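Local coordinates for dioxygenase (Pseudomonas brassicacearum, PDB 5V2D), which probably uses a bound iron ion and dioxygen to cleave the central double bond of lignin-derived stilbenes, as a member of the carotenoid cleavage oxygenase family, at residues D451-A456 / L468-S473; V53-I58 / G479-I484; F373-D378 / E437-P442; F411-H416 / S424-P429. All blocks are in the same frame, centred on the assembly; numbering follows the deposited sequence.

Contact 1. Residues D451-A456 / L468-S473; sequences DGYVVA and LVVLDS
G452 and S473 meet at the open end of a beta hairpin. The amide N of G452 donates to OG of S473 at 2.9 Å, and N of S473 donates back to O of G452 at 2.8 Å. The OG lies between the backbone N and the carbonyl carbon of its own residue (chi1 60°), which turns it to the G452 amide. Further along, V454 with L471 and A456 with V469 are antiparallel hydrogen-bonded pairs. The bond from L471 N to V454 O is 2.8 Å long and nearly straight, 174° at the hydrogen. On one face of the sheet V455 and V470 lie side by side, with CG2 of V455 4.1 Å from CG1 of V470. CG1 of V455 also packs against L468, 3.8 Å from its CG. The Y453 ring has L471 O at its edge. Its CE2 is 4.0 Å from OD2 of D472, with ring and carboxylate planes 72° apart.

The strands 452-460 and 465-472 are inner strands of a five-stranded antiparallel sheet, a blade of the beta-propeller known for this family. D451 and D472 both form salt bridges to R443, and D451 also pairs with R474. S473 OG has a second partner in A450 O. The two carboxylates come near each other, so the shared arginine probably offsets their like charges and helps keep both ionised.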
loop_
_atom_site.group_PDB
_atom_site.type_symbol
_atom_site.label_atom_id
_atom_site.label_comp_id
_atom_site.label_asym_id
_atom_site.label_seq_id
_atom_site.Cartn_x
_atom_site.Cartn_y
_atom_site.Cartn_z
ATOM N N ASP A 451 14.457 7.511 -15.608
ATOM C CA ASP A 451 14.241 7.860 -17.031
ATOM C C ASP A 451 13.406 6.742 -17.638
ATOM O O ASP A 451 13.901 5.632 -17.819
ATOM C CB ASP A 451 15.585 8.036 -17.740
ATOM C CG ASP A 451 15.448 8.317 -19.243
ATOM O OD1 ASP A 451 14.360 8.767 -19.653
ATOM O OD2 ASP A 451 16.462 8.176 -19.929
ATOM N N GLY A 452 12.153 7.049 -17.889
ATOM C CA GLY A 452 11.249 6.075 -18.416
ATOM C C GLY A 452 9.812 6.532 -18.361
ATOM O O GLY A 452 9.515 7.670 -18.641
ATOM N N TYR A 453 8.917 5.610 -18.026
ATOM C CA TYR A 453 7.490 5.839 -18.108
ATOM C C TYR A 453 6.859 5.767 -16.716
ATOM O O TYR A 453 7.238 4.923 -15.912
ATOM C CB TYR A 453 6.901 4.804 -19.048
ATOM C CG TYR A 453 7.591 4.795 -20.402
ATOM C CD1 TYR A 453 8.446 3.753 -20.775
ATOM C CD2 TYR A 453 7.457 5.876 -21.281
ATOM C CE1 TYR A 453 9.132 3.761 -21.984
ATOM C CE2 TYR A 453 8.159 5.900 -22.483
ATOM C CZ TYR A 453 8.985 4.810 -22.820
ATOM O OH TYR A 453 9.628 4.779 -24.048
ATOM N N VAL A 454 5.904 6.609 -16.468
ATOM C CA VAL A 454 5.129 6.543 -15.227
ATOM C C VAL A 454 3.729 6.125 -15.615
ATOM O O VAL A 454 3.087 6.745 -16.512
ATOM C CB VAL A 454 5.076 7.914 -14.582
ATOM C CG1 VAL A 454 4.345 7.890 -13.266
ATOM C CG2 VAL A 454 6.526 8.390 -14.294
ATOM N N VAL A 455 3.218 5.081 -14.959
ATOM C CA VAL A 455 1.961 4.488 -15.340
ATOM C C VAL A 455 1.055 4.477 -14.101
ATOM O O VAL A 455 1.483 4.101 -13.001
ATOM C CB VAL A 455 2.160 3.098 -15.864
ATOM C CG1 VAL A 455 0.781 2.472 -16.251
ATOM C CG2 VAL A 455 3.099 3.112 -17.065
ATOM N N ALA A 456 -0.174 4.902 -14.259
ATOM C CA ALA A 456 -1.105 4.935 -13.156
ATOM C C ALA A 456 -2.528 4.905 -13.628
ATOM O O ALA A 456 -2.828 5.393 -14.719
ATOM C CB ALA A 456 -0.922 6.223 -12.331
ATOM N N LEU A 468 -5.901 3.698 -17.869
ATOM C CA LEU A 468 -4.569 3.533 -17.385
ATOM C C LEU A 468 -3.662 4.514 -18.221
ATOM O O LEU A 468 -3.562 4.356 -19.475
ATOM C CB LEU A 468 -4.127 2.127 -17.611
ATOM C CG LEU A 468 -2.829 1.693 -16.965
ATOM C CD1 LEU A 468 -2.905 1.806 -15.461
ATOM C CD2 LEU A 468 -2.505 0.254 -17.428
ATOM N N VAL A 469 -3.112 5.537 -17.576
ATOM C CA VAL A 469 -2.333 6.545 -18.315
ATOM C C VAL A 469 -0.837 6.247 -18.271
ATOM O O VAL A 469 -0.327 5.700 -17.269
ATOM C CB VAL A 469 -2.593 7.970 -17.839
ATOM C CG1 VAL A 469 -4.039 8.307 -18.160
ATOM C CG2 VAL A 469 -2.227 8.217 -16.389
ATOM N N VAL A 470 -0.155 6.573 -19.365
ATOM C CA VAL A 470 1.266 6.412 -19.461
ATOM C C VAL A 470 1.924 7.759 -19.773
ATOM O O VAL A 470 1.628 8.365 -20.801
ATOM C CB VAL A 470 1.607 5.420 -20.584
ATOM C CG1 VAL A 470 3.131 5.215 -20.618
ATOM C CG2 VAL A 470 0.859 4.078 -20.436
ATOM N N LEU A 471 2.777 8.233 -18.877
ATOM C CA LEU A 471 3.491 9.534 -19.031
ATOM C C LEU A 471 4.958 9.257 -19.181
ATOM O O LEU A 471 5.489 8.194 -18.782
ATOM C CB LEU A 471 3.279 10.458 -17.828
ATOM C CG LEU A 471 1.908 11.114 -17.758
ATOM C CD1 LEU A 471 0.769 10.108 -17.411
ATOM C CD2 LEU A 471 1.966 12.239 -16.735
ATOM N N ASP A 472 5.628 10.223 -19.827
ATOM C CA ASP A 472 7.074 10.118 -20.035
ATOM C C ASP A 472 7.691 10.919 -18.941
ATOM O O ASP A 472 7.327 12.112 -18.803
ATOM C CB ASP A 472 7.451 10.730 -21.438
ATOM C CG ASP A 472 8.880 10.390 -21.823
ATOM O OD1 ASP A 472 9.830 10.611 -21.031
ATOM O OD2 ASP A 472 9.071 9.810 -22.919
ATOM N N SER A 473 8.641 10.339 -18.200
ATOM C CA SER A 473 9.254 11.020 -17.041
ATOM C C SER A 473 10.031 12.293 -17.434
ATOM O O SER A 473 10.187 13.181 -16.592
ATOM C CB SER A 473 10.257 10.159 -16.289
ATOM O OG SER A 473 11.349 9.737 -17.089
#

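Contact 2. Residues V53-I58 / G479-I484; sequences VLPASI and GPIARI
P55 rests CG and CD of its ring on CD1 of I481. CG of the proline is 3.7 Å from CD1 of I481, and the two side chains cross at about a right angle. I481 and A482 form a classic beta bulge, both facing V470 on the neighbouring strand 465-472. The bulge lies in a five-stranded antiparallel sheet, a blade of the beta-propeller of this family. CG1 of I481 sits between its backbone N and carbonyl carbon (chi1 66°), and from there CD1 extends to the proline.

A482 points its CB at the backbone of the other segment, 3.8 Å from V53 O. The same methyl is 4.2 Å from CB of L54. The L54 side chain also packs on V470 and on F92 of strand 85-93. Y453 touches both P55 and I481, so the tyrosine borders the same apolar patch. Beyond the proline the chain makes a type I turn from P55 to I58, closed by a weak bond from I58 N to P55 O. Segment 53-58 thus follows edge strand 50-52 out of the sheet and leads on to strand 60-67. One backbone bond ties it to the bulge: V53 N donates to O of I481 at 3.0 Å, in the carbonyl plane and at 169°.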
loop_
_atom_site.group_PDB
_atom_site.type_symbol
_atom_site.label_atom_id
_atom_site.label_comp_id
_atom_site.label_asym_id
_atom_site.label_seq_id
_atom_site.Cartn_x
_atom_site.Cartn_y
_atom_site.Cartn_z
ATOM N N VAL A 53 -0.031 7.077 -28.395
ATOM C CA VAL A 53 0.914 6.093 -28.911
ATOM C C VAL A 53 1.641 5.427 -27.772
ATOM O O VAL A 53 2.391 6.091 -26.994
ATOM C CB VAL A 53 2.020 6.817 -29.766
ATOM C CG1 VAL A 53 2.933 5.761 -30.371
ATOM C CG2 VAL A 53 1.337 7.657 -30.873
ATOM N N LEU A 54 1.408 4.132 -27.604
ATOM C CA LEU A 54 2.058 3.406 -26.546
ATOM C C LEU A 54 3.355 2.923 -27.013
ATOM O O LEU A 54 3.393 2.189 -27.970
ATOM C CB LEU A 54 1.176 2.204 -26.121
ATOM C CG LEU A 54 1.750 1.280 -25.105
ATOM C CD1 LEU A 54 1.705 2.050 -23.805
ATOM C CD2 LEU A 54 0.913 0.057 -24.937
ATOM N N PRO A 55 4.449 3.236 -26.296
ATOM C CA PRO A 55 5.752 2.723 -26.779
ATOM C C PRO A 55 5.757 1.245 -26.884
ATOM O O PRO A 55 5.401 0.511 -25.917
ATOM C CB PRO A 55 6.724 3.182 -25.728
ATOM C CG PRO A 55 6.090 4.417 -25.192
ATOM C CD PRO A 55 4.598 4.134 -25.157
ATOM N N ALA A 56 6.182 0.762 -28.046
ATOM C CA ALA A 56 6.205 -0.651 -28.333
ATOM C C ALA A 56 7.208 -1.416 -27.531
ATOM O O ALA A 56 7.085 -2.639 -27.397
ATOM C CB ALA A 56 6.368 -0.918 -29.821
ATOM N N SER A 57 8.168 -0.744 -26.957
ATOM C CA SER A 57 9.204 -1.493 -26.228
ATOM C C SER A 57 8.752 -1.823 -24.791
ATOM O O SER A 57 9.426 -2.538 -24.109
ATOM C CB SER A 57 10.469 -0.663 -26.174
ATOM O OG SER A 57 10.237 0.504 -25.394
ATOM N N ILE A 58 7.681 -1.253 -24.284
ATOM C CA ILE A 58 7.224 -1.591 -22.910
ATOM C C ILE A 58 6.720 -3.024 -22.891
ATOM O O ILE A 58 5.829 -3.388 -23.695
ATOM C CB ILE A 58 6.126 -0.676 -22.433
ATOM C CG1 ILE A 58 6.674 0.765 -22.310
ATOM C CG2 ILE A 58 5.631 -1.110 -21.057
ATOM C CD1 ILE A 58 5.618 1.802 -22.039
ATOM N N GLY A 479 1.524 15.621 -19.914
ATOM C CA GLY A 479 0.476 14.612 -19.835
ATOM C C GLY A 479 0.755 13.343 -20.600
ATOM O O GLY A 479 1.895 13.098 -21.051
ATOM N N PRO A 480 -0.264 12.464 -20.657
ATOM C CA PRO A 480 -0.077 11.128 -21.129
ATOM C C PRO A 480 0.443 11.063 -22.581
ATOM O O PRO A 480 -0.016 11.848 -23.391
ATOM C CB PRO A 480 -1.476 10.566 -21.111
ATOM C CG PRO A 480 -2.165 11.309 -20.006
ATOM C CD PRO A 480 -1.559 12.664 -19.992
ATOM N N ILE A 481 1.421 10.211 -22.850
ATOM C CA ILE A 481 1.721 9.873 -24.190
ATOM C C ILE A 481 0.710 8.835 -24.703
ATOM O O ILE A 481 0.532 8.682 -25.903
ATOM C CB ILE A 481 3.178 9.380 -24.336
ATOM C CG1 ILE A 481 3.415 8.050 -23.596
ATOM C CG2 ILE A 481 4.086 10.552 -23.981
ATOM C CD1 ILE A 481 4.812 7.575 -23.642
ATOM N N ALA A 482 0.070 8.115 -23.789
ATOM C CA ALA A 482 -0.936 7.103 -24.133
ATOM C C ALA A 482 -1.953 7.001 -23.023
ATOM O O ALA A 482 -1.616 7.108 -21.851
ATOM C CB ALA A 482 -0.301 5.759 -24.357
ATOM N N ARG A 483 -3.208 6.891 -23.398
ATOM C CA ARG A 483 -4.313 6.627 -22.471
ATOM C C ARG A 483 -4.968 5.328 -22.853
ATOM O O ARG A 483 -5.493 5.189 -23.958
ATOM C CB ARG A 483 -5.366 7.722 -22.503
ATOM C CG ARG A 483 -4.833 9.130 -22.163
ATOM C CD ARG A 483 -5.967 10.091 -22.284
ATOM N NE ARG A 483 -5.666 11.458 -21.945
ATOM C CZ ARG A 483 -6.102 12.077 -20.847
ATOM N NH1 ARG A 483 -6.837 11.504 -19.914
ATOM N NH2 ARG A 483 -5.765 13.300 -20.641
ATOM N N ILE A 484 -4.894 4.360 -21.939
ATOM C CA ILE A 484 -5.457 3.029 -22.177
ATOM C C ILE A 484 -6.859 2.974 -21.571
ATOM O O ILE A 484 -7.013 3.046 -20.341
ATOM C CB ILE A 484 -4.524 1.967 -21.600
ATOM C CG1 ILE A 484 -3.136 2.094 -22.240
ATOM C CG2 ILE A 484 -5.086 0.601 -21.777
ATOM C CD1 ILE A 484 -2.095 1.497 -21.273
#

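Contact 3. Residues F373-D378 / E437-P442; sequences FPRCDD and EPIFIP
The R375 guanidinium has CG2 of I439 over one face, 3.7 Å from NH2, and P438 O at its edge. The bond from NE to P438 O is 2.9 Å long. It lies in the guanidinium plane and meets a lone pair of the carbonyl, while NH2 adds a weak second bond to the same oxygen. NH2 also forms a salt bridge to OE1 of E437 at 3.1 Å, the two planes turned 69° apart. The arginine chain bends at chi2 (66°) and chi3 (70°), which folds the group back over segment 437-442.

The F373 ring stands perpendicular to the E437 carboxylate, with CD1 3.7 Å from CB of E437. The side chain of F373 is about 6 Å from the bound iron (III) ion. At the other end, OD2 of D377 approaches CE2 of F440 at 3.4 Å. The D377 carboxylate forms a salt bridge to R379.

One water donates to both P374 O and E437 OE2. OE1 accepts from G496 N, and OE2 also accepts from ND1 of H495, an iron ligand. Through this last bond E437 is a second-shell residue that probably helps hold the orientation of H495. Its negative charge would probably polarise the imidazole, and the salt bridge to R375 may partly offset it.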
loop_
_atom_site.group_PDB
_atom_site.type_symbol
_atom_site.label_atom_id
_atom_site.label_comp_id
_atom_site.label_asym_id
_atom_site.label_seq_id
_atom_site.Cartn_x
_atom_site.Cartn_y
_atom_site.Cartn_z
ATOM N N PHE A 373 1.510 7.770 -1.633
ATOM C CA PHE A 373 1.788 6.807 -2.640
ATOM C C PHE A 373 3.086 7.039 -3.404
ATOM O O PHE A 373 3.105 6.999 -4.653
ATOM C CB PHE A 373 0.579 6.618 -3.596
ATOM C CG PHE A 373 -0.605 5.899 -2.951
ATOM C CD1 PHE A 373 -0.540 4.564 -2.662
ATOM C CD2 PHE A 373 -1.742 6.597 -2.632
ATOM C CE1 PHE A 373 -1.602 3.880 -2.134
ATOM C CE2 PHE A 373 -2.863 5.925 -2.138
ATOM C CZ PHE A 373 -2.792 4.549 -1.876
ATOM N N PRO A 374 4.189 7.172 -2.714
ATOM C CA PRO A 374 5.485 7.387 -3.335
ATOM C C PRO A 374 6.005 6.201 -4.089
ATOM O O PRO A 374 5.729 5.065 -3.751
ATOM C CB PRO A 374 6.424 7.636 -2.126
ATOM C CG PRO A 374 5.771 6.847 -1.011
ATOM C CD PRO A 374 4.306 7.035 -1.237
ATOM N N ARG A 375 6.779 6.446 -5.120
ATOM C CA ARG A 375 7.429 5.348 -5.871
ATOM C C ARG A 375 8.800 5.822 -6.280
ATOM O O ARG A 375 8.915 6.902 -6.927
ATOM C CB ARG A 375 6.630 5.144 -7.166
ATOM C CG ARG A 375 7.209 4.235 -8.221
ATOM C CD ARG A 375 7.260 2.789 -7.685
ATOM N NE ARG A 375 5.877 2.319 -7.604
ATOM C CZ ARG A 375 5.565 1.094 -7.151
ATOM N NH1 ARG A 375 6.528 0.295 -6.776
ATOM N NH2 ARG A 375 4.331 0.699 -7.041
ATOM N N CYS A 376 9.840 5.076 -5.963
ATOM C CA CYS A 376 11.145 5.370 -6.544
ATOM C C CYS A 376 11.416 4.368 -7.669
ATOM O O CYS A 376 10.703 3.375 -7.816
ATOM C CB CYS A 376 12.251 5.310 -5.507
ATOM S SG CYS A 376 12.529 3.716 -4.858
ATOM N N ASP A 377 12.490 4.605 -8.390
ATOM C CA ASP A 377 12.961 3.691 -9.406
ATOM C C ASP A 377 13.336 2.372 -8.704
ATOM O O ASP A 377 14.218 2.414 -7.837
ATOM C CB ASP A 377 14.170 4.350 -10.103
ATOM C CG ASP A 377 14.697 3.583 -11.310
ATOM O OD1 ASP A 377 14.627 2.340 -11.337
ATOM O OD2 ASP A 377 15.287 4.273 -12.207
ATOM N N ASP A 378 12.700 1.244 -9.071
ATOM C CA ASP A 378 12.992 -0.053 -8.444
ATOM C C ASP A 378 14.469 -0.401 -8.404
ATOM O O ASP A 378 14.959 -1.117 -7.518
ATOM C CB ASP A 378 12.291 -1.201 -9.184
ATOM C CG ASP A 378 10.791 -1.257 -8.899
ATOM O OD1 ASP A 378 10.355 -0.734 -7.874
ATOM O OD2 ASP A 378 10.026 -1.846 -9.710
ATOM N N GLU A 437 -2.124 4.682 -7.231
ATOM C CA GLU A 437 -0.687 4.564 -7.073
ATOM C C GLU A 437 0.065 4.314 -8.383
ATOM O O GLU A 437 -0.252 3.373 -9.128
ATOM C CB GLU A 437 -0.321 3.424 -6.144
ATOM C CG GLU A 437 1.196 3.341 -5.896
ATOM C CD GLU A 437 1.621 2.113 -5.074
ATOM O OE1 GLU A 437 1.532 1.005 -5.633
ATOM O OE2 GLU A 437 2.095 2.222 -3.917
ATOM N N PRO A 438 1.134 5.078 -8.633
ATOM C CA PRO A 438 1.864 4.846 -9.863
ATOM C C PRO A 438 2.961 3.798 -9.782
ATOM O O PRO A 438 3.518 3.537 -8.730
ATOM C CB PRO A 438 2.495 6.273 -10.111
ATOM C CG PRO A 438 2.831 6.734 -8.724
ATOM C CD PRO A 438 1.609 6.259 -7.888
ATOM N N ILE A 439 3.332 3.276 -10.956
ATOM C CA ILE A 439 4.560 2.534 -11.121
ATOM C C ILE A 439 5.496 3.294 -12.059
ATOM O O ILE A 439 5.080 4.162 -12.843
ATOM C CB ILE A 439 4.376 1.158 -11.689
ATOM C CG1 ILE A 439 3.437 1.182 -12.918
ATOM C CG2 ILE A 439 3.807 0.211 -10.632
ATOM C CD1 ILE A 439 3.652 0.001 -13.834
ATOM N N PHE A 440 6.777 2.932 -11.979
ATOM C CA PHE A 440 7.796 3.443 -12.868
ATOM C C PHE A 440 8.370 2.304 -13.713
ATOM O O PHE A 440 8.683 1.243 -13.170
ATOM C CB PHE A 440 8.902 4.160 -12.134
ATOM C CG PHE A 440 10.081 4.469 -12.986
ATOM C CD1 PHE A 440 10.024 5.532 -13.867
ATOM C CD2 PHE A 440 11.226 3.674 -12.969
ATOM C CE1 PHE A 440 11.117 5.811 -14.740
ATOM C CE2 PHE A 440 12.289 3.982 -13.811
ATOM C CZ PHE A 440 12.233 5.035 -14.678
ATOM N N ILE A 441 8.518 2.555 -15.019
ATOM C CA ILE A 441 9.056 1.570 -15.922
ATOM C C ILE A 441 10.300 2.194 -16.596
ATOM O O ILE A 441 10.156 3.177 -17.290
ATOM C CB ILE A 441 8.036 1.211 -17.024
ATOM C CG1 ILE A 441 6.789 0.631 -16.405
ATOM C CG2 ILE A 441 8.649 0.210 -17.998
ATOM C CD1 ILE A 441 5.647 0.302 -17.384
ATOM N N PRO A 442 11.495 1.603 -16.428
ATOM C CA PRO A 442 12.651 2.185 -17.086
ATOM C C PRO A 442 12.547 2.180 -18.591
ATOM O O PRO A 442 11.976 1.306 -19.154
ATOM C CB PRO A 442 13.801 1.225 -16.716
ATOM C CG PRO A 442 13.266 0.364 -15.547
ATOM C CD PRO A 442 11.826 0.349 -15.669
HETATM O O HOH W 1 3.417 3.960 -2.340
HETATM O O HOH W 2 7.774 0.510 -10.486
#

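Contact 4. Residues F411-H416 / S424-P429; sequences FNLLVH and SDAWFP
F428 carries CG anti to its backbone N (chi1 175°), and this swings its ring beside N412. The O of N412 lies at the ring edge, 3.3 Å from CD1, and is also 3.1 Å from CD of P429. This buried carbonyl oxygen has no hydrogen-bond partner in the model. L413 places CG anti to its carbonyl carbon (chi1 -64°), and its CD2 reaches CB of F428 at 3.8 Å.

The backbones form an antiparallel hairpin. L414 and W427 exchange two bonds, the one from W427 N to L414 O being 2.9 Å long. H416 and D425 do the same, and the bond from H416 N to D425 O is 2.8 Å and almost straight at 177°. Between these pairs V415 and A426 face the other side, with CG2 of V415 4.0 Å from CB of A426. CG1 of V415 touches CB of S424 at 3.8 Å.

The polar ends turn elsewhere: H416 NE2 to H387, S424 OG to Y369, and D425 OD2 to the amide of M476. N412 and L413 form a classic bulge against A392. Strand 424-427 is an outermost strand of a four-stranded antiparallel sheet, and 413-418 separates it from 387-392. L414 and W427 pack on L471 of strand 465-472, in the adjoining five-stranded sheet.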
loop_
_atom_site.group_PDB
_atom_site.type_symbol
_atom_site.label_atom_id
_atom_site.label_comp_id
_atom_site.label_asym_id
_atom_site.label_seq_id
_atom_site.Cartn_x
_atom_site.Cartn_y
_atom_site.Cartn_z
ATOM N N PHE A 411 -6.251 12.391 -5.060
ATOM C CA PHE A 411 -4.980 12.970 -5.437
ATOM C C PHE A 411 -5.141 13.482 -6.859
ATOM O O PHE A 411 -5.385 12.702 -7.758
ATOM C CB PHE A 411 -3.836 12.012 -5.323
ATOM C CG PHE A 411 -3.634 11.477 -3.956
ATOM C CD1 PHE A 411 -2.909 12.216 -3.031
ATOM C CD2 PHE A 411 -4.114 10.229 -3.595
ATOM C CE1 PHE A 411 -2.621 11.710 -1.766
ATOM C CE2 PHE A 411 -3.910 9.747 -2.319
ATOM C CZ PHE A 411 -3.161 10.465 -1.380
ATOM N N ASN A 412 -5.043 14.805 -7.048
ATOM C CA ASN A 412 -5.282 15.393 -8.363
ATOM C C ASN A 412 -4.029 15.772 -9.083
ATOM O O ASN A 412 -4.134 16.400 -10.128
ATOM C CB ASN A 412 -6.264 16.594 -8.291
ATOM C CG ASN A 412 -5.790 17.691 -7.357
ATOM O OD1 ASN A 412 -4.698 17.593 -6.768
ATOM N ND2 ASN A 412 -6.644 18.743 -7.186
ATOM N N LEU A 413 -2.855 15.373 -8.586
ATOM C CA LEU A 413 -1.585 15.570 -9.281
ATOM C C LEU A 413 -0.715 14.333 -9.249
ATOM O O LEU A 413 -0.588 13.677 -8.205
ATOM C CB LEU A 413 -0.800 16.662 -8.596
ATOM C CG LEU A 413 -1.382 18.094 -8.584
ATOM C CD1 LEU A 413 -0.531 19.011 -7.648
ATOM C CD2 LEU A 413 -1.508 18.631 -10.007
ATOM N N LEU A 414 -0.087 14.019 -10.380
ATOM C CA LEU A 414 0.888 12.968 -10.482
ATOM C C LEU A 414 2.216 13.683 -10.655
ATOM O O LEU A 414 2.393 14.409 -11.656
ATOM C CB LEU A 414 0.562 12.174 -11.696
ATOM C CG LEU A 414 1.082 10.801 -11.935
ATOM C CD1 LEU A 414 1.140 10.344 -13.369
ATOM C CD2 LEU A 414 2.016 10.121 -10.922
ATOM N N VAL A 415 3.168 13.442 -9.750
ATOM C CA VAL A 415 4.348 14.310 -9.593
ATOM C C VAL A 415 5.674 13.561 -9.729
ATOM O O VAL A 415 5.856 12.473 -9.223
ATOM C CB VAL A 415 4.282 14.986 -8.207
ATOM C CG1 VAL A 415 5.437 15.936 -7.957
ATOM C CG2 VAL A 415 2.968 15.674 -7.959
ATOM N N HIS A 416 6.628 14.176 -10.408
ATOM C CA HIS A 416 8.058 13.739 -10.396
ATOM C C HIS A 416 8.804 14.792 -9.558
ATOM O O HIS A 416 8.853 15.941 -9.946
ATOM C CB HIS A 416 8.643 13.690 -11.825
ATOM C CG HIS A 416 10.093 13.342 -11.902
ATOM N ND1 HIS A 416 10.734 13.200 -13.119
ATOM C CD2 HIS A 416 11.007 13.021 -10.972
ATOM C CE1 HIS A 416 12.005 12.885 -12.924
ATOM N NE2 HIS A 416 12.214 12.824 -11.615
ATOM N N SER A 424 9.627 20.109 -8.556
ATOM C CA SER A 424 8.580 19.172 -8.967
ATOM C C SER A 424 8.010 19.410 -10.364
ATOM O O SER A 424 7.887 20.523 -10.765
ATOM C CB SER A 424 7.463 19.190 -7.905
ATOM O OG SER A 424 8.002 18.780 -6.630
ATOM N N ASP A 425 7.748 18.373 -11.130
ATOM C CA ASP A 425 7.191 18.419 -12.501
ATOM C C ASP A 425 5.871 17.592 -12.350
ATOM O O ASP A 425 5.956 16.392 -12.060
ATOM C CB ASP A 425 8.197 17.667 -13.403
ATOM C CG ASP A 425 7.737 17.536 -14.942
ATOM O OD1 ASP A 425 6.779 18.296 -15.351
ATOM O OD2 ASP A 425 8.347 16.700 -15.843
ATOM N N ALA A 426 4.708 18.219 -12.495
ATOM C CA ALA A 426 3.436 17.556 -12.190
ATOM C C ALA A 426 2.465 17.567 -13.343
ATOM O O ALA A 426 2.435 18.530 -14.129
ATOM C CB ALA A 426 2.774 18.214 -10.984
ATOM N N TRP A 427 1.644 16.510 -13.463
ATOM C CA TRP A 427 0.527 16.536 -14.398
ATOM C C TRP A 427 -0.784 16.676 -13.630
ATOM O O TRP A 427 -1.081 15.873 -12.704
ATOM C CB TRP A 427 0.525 15.295 -15.320
ATOM C CG TRP A 427 -0.582 15.396 -16.314
ATOM C CD1 TRP A 427 -0.787 16.424 -17.165
ATOM C CD2 TRP A 427 -1.662 14.478 -16.546
ATOM N NE1 TRP A 427 -1.895 16.203 -17.928
ATOM C CE2 TRP A 427 -2.455 15.026 -17.566
ATOM C CE3 TRP A 427 -2.000 13.226 -16.044
ATOM C CZ2 TRP A 427 -3.592 14.390 -18.060
ATOM C CZ3 TRP A 427 -3.111 12.602 -16.541
ATOM C CH2 TRP A 427 -3.896 13.161 -17.506
ATOM N N PHE A 428 -1.591 17.653 -14.027
ATOM C CA PHE A 428 -2.973 17.810 -13.540
ATOM C C PHE A 428 -3.914 17.315 -14.622
ATOM O O PHE A 428 -3.810 17.764 -15.792
ATOM C CB PHE A 428 -3.265 19.332 -13.285
ATOM C CG PHE A 428 -4.705 19.628 -12.889
ATOM C CD1 PHE A 428 -5.230 19.105 -11.704
ATOM C CD2 PHE A 428 -5.522 20.448 -13.674
ATOM C CE1 PHE A 428 -6.514 19.407 -11.284
ATOM C CE2 PHE A 428 -6.826 20.753 -13.281
ATOM C CZ PHE A 428 -7.336 20.211 -12.066
ATOM N N PRO A 429 -4.811 16.383 -14.307
ATOM C CA PRO A 429 -5.605 15.760 -15.376
ATOM C C PRO A 429 -6.901 16.467 -15.719
ATOM O O PRO A 429 -7.750 15.903 -16.370
ATOM C CB PRO A 429 -5.929 14.377 -14.778
ATOM C CG PRO A 429 -6.114 14.651 -13.346
ATOM C CD PRO A 429 -5.013 15.679 -13.025
#

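From the N terminus, 53-58 comes first and waits some 420 residues for 479-484. Contact 2 therefore spans most of the chain, and contacts 1, 3 and 4 all fall within its loop. Contact 3 opens at 373-378 and closes at 437-442. Contact 4, a short hairpin, lies wholly within that interval. Contact 1, a second hairpin, follows after contact 3 has closed, so no two loops cross. Contacts 1 and 2 belong to one five-stranded sheet, which begins with a strand from near the N terminus. Contact 3 joins that sheet to the four-stranded sheet holding contact 4. W427 touches P480, bringing contacts 2 and 4 together as well.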